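Glycoside hydrolase family 16 protein (Akkermansia muciniphila, PDB 6T2N) probably cleaves internal beta-galactosidic bonds within mucin O-glycans, as an endo-acting member of glycoside hydrolase family 16 from a human gut bacterium. Local coordinates at residues 238-242 and 243-247. Numbering follows the deposited sequence.
Sequences LMVDD and KLVKS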
loop_
_atom_site.group_PDB
_atom_site.type_symbol
_atom_site.label_atom_id
_atom_site.label_comp_id
_atom_site.label_asym_id
_atom_site.label_seq_id
_atom_site.Cartn_x
_atom_site.Cartn_y
_atom_site.Cartn_z
ATOM N N LEU A 238 -4.775 -12.532 -0.093
ATOM C CA LEU A 238 -3.672 -11.760 -0.721
ATOM C C LEU A 238 -2.819 -12.706 -1.556
ATOM O O LEU A 238 -2.118 -13.586 -0.988
ATOM C CB LEU A 238 -2.799 -11.120 0.349
ATOM C CG LEU A 238 -3.531 -10.156 1.270
ATOM C CD1 LEU A 238 -2.552 -9.509 2.209
ATOM C CD2 LEU A 238 -4.292 -9.071 0.540
ATOM N N MET A 239 -2.853 -12.486 -2.868
ATOM C CA MET A 239 -2.088 -13.288 -3.844
ATOM C C MET A 239 -1.106 -12.410 -4.616
ATOM O O MET A 239 -1.283 -11.156 -4.652
ATOM C CB MET A 239 -3.025 -13.962 -4.842
ATOM C CG MET A 239 -3.906 -15.062 -4.238
ATOM S SD MET A 239 -5.315 -15.385 -5.320
ATOM C CE MET A 239 -6.326 -13.973 -4.881
ATOM N N VAL A 240 -0.060 -13.088 -5.096
ATOM C CA VAL A 240 0.786 -12.716 -6.259
ATOM C C VAL A 240 0.448 -13.726 -7.321
ATOM O O VAL A 240 0.805 -14.889 -7.093
ATOM C CB VAL A 240 2.301 -12.884 -6.054
ATOM C CG1 VAL A 240 3.076 -12.014 -7.029
ATOM C CG2 VAL A 240 2.736 -12.669 -4.621
ATOM N N ASP A 241 -0.051 -13.300 -8.472
ATOM C CA ASP A 241 0.163 -14.154 -9.658
ATOM C C ASP A 241 -0.580 -15.448 -9.374
ATOM O O ASP A 241 -0.022 -16.547 -9.634
ATOM C CB ASP A 241 1.669 -14.385 -9.901
ATOM C CG ASP A 241 2.275 -13.418 -10.903
ATOM O OD1 ASP A 241 1.797 -12.278 -10.973
ATOM O OD2 ASP A 241 3.184 -13.831 -11.611
ATOM N N ASP A 242 -1.749 -15.306 -8.747
ATOM C CA ASP A 242 -2.636 -16.458 -8.427
ATOM C C ASP A 242 -1.955 -17.466 -7.463
ATOM O O ASP A 242 -2.458 -18.609 -7.352
ATOM C CB ASP A 242 -3.075 -17.112 -9.748
ATOM C CG ASP A 242 -4.086 -16.307 -10.558
ATOM O OD1 ASP A 242 -4.787 -15.455 -9.958
ATOM O OD2 ASP A 242 -4.198 -16.577 -11.772
ATOM N N LYS A 243 -0.855 -17.093 -6.794
ATOM C CA LYS A 243 -0.272 -17.846 -5.653
ATOM C C LYS A 243 -0.668 -17.132 -4.360
ATOM O O LYS A 243 -0.539 -15.886 -4.303
ATOM C CB LYS A 243 1.239 -17.996 -5.810
ATOM C CG LYS A 243 1.632 -18.880 -6.980
ATOM C CD LYS A 243 3.112 -18.868 -7.325
ATOM C CE LYS A 243 3.407 -19.577 -8.638
ATOM N NZ LYS A 243 4.437 -18.854 -9.424
ATOM N N LEU A 244 -1.205 -17.895 -3.399
ATOM C CA LEU A 244 -1.726 -17.370 -2.116
ATOM C C LEU A 244 -0.524 -17.039 -1.231
ATOM O O LEU A 244 0.255 -17.970 -0.922
ATOM C CB LEU A 244 -2.642 -18.407 -1.457
ATOM C CG LEU A 244 -3.194 -18.011 -0.087
ATOM C CD1 LEU A 244 -4.363 -17.035 -0.187
ATOM C CD2 LEU A 244 -3.604 -19.234 0.704
ATOM N N VAL A 245 -0.387 -15.771 -0.827
ATOM C CA VAL A 245 0.585 -15.375 0.228
ATOM C C VAL A 245 -0.055 -15.545 1.619
ATOM O O VAL A 245 0.496 -16.265 2.488
ATOM C CB VAL A 245 1.071 -13.946 -0.013
ATOM C CG1 VAL A 245 2.303 -13.670 0.828
ATOM C CG2 VAL A 245 1.370 -13.730 -1.480
ATOM N N LYS A 246 -1.205 -14.926 1.827
ATOM C CA LYS A 246 -1.841 -14.933 3.153
ATOM C C LYS A 246 -3.361 -14.769 3.015
ATOM O O LYS A 246 -3.838 -13.961 2.252
ATOM C CB LYS A 246 -1.137 -13.870 3.977
ATOM C CG LYS A 246 -1.476 -13.886 5.434
ATOM C CD LYS A 246 -0.874 -15.057 6.160
ATOM C CE LYS A 246 -1.587 -15.294 7.476
ATOM N NZ LYS A 246 -0.712 -15.982 8.441
ATOM N N SER A 247 -4.097 -15.642 3.678
ATOM C CA SER A 247 -5.554 -15.533 3.917
ATOM C C SER A 247 -5.725 -15.141 5.381
ATOM O O SER A 247 -4.884 -15.550 6.178
ATOM C CB SER A 247 -6.246 -16.842 3.648
ATOM O OG SER A 247 -6.482 -17.540 4.881
#
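Val240 and Val245 meet through their CG2 methyls, 3.6 Å apart, crossing at a slant on the face they share with Leu238; beta-branched valine suits the extended backbone of buried Val240 and offers a compact apolar surface. A classic beta bulge sets Val245 and Lys246 together against Leu238, whose carbonyl oxygen takes two N-H groups, both in its carbonyl plane: Val245 N at 2.8 Å and Lys246 N at 3.2 Å. With CG2 anti to its carbonyl carbon, Val245 lays CB and this methyl against that oxygen. The other face carries Met239 and Leu244, a non-hydrogen-bonded pair; the flexible methionine rests its CG 3.8 Å from Leu244 CA, then bends off, its sulfur taking no part in the pairing. Asp241 and Asp242, both with positive phi, form the corners of a type I' turn; aspartate, like asparagine and glycine, more readily takes up this left-handed conformation. Lys243 N closes the turn onto Val240 O at 2.8 Å, from above the carbonyl plane, while Asp241 OD1 accepts from Thr226 N. Strand 235-240 also pairs with strand 225-231, and side chains of Leu238, Val240 and Val245 touch strand 192-198 of the second sheet, as in family 16 beta-sandwiches.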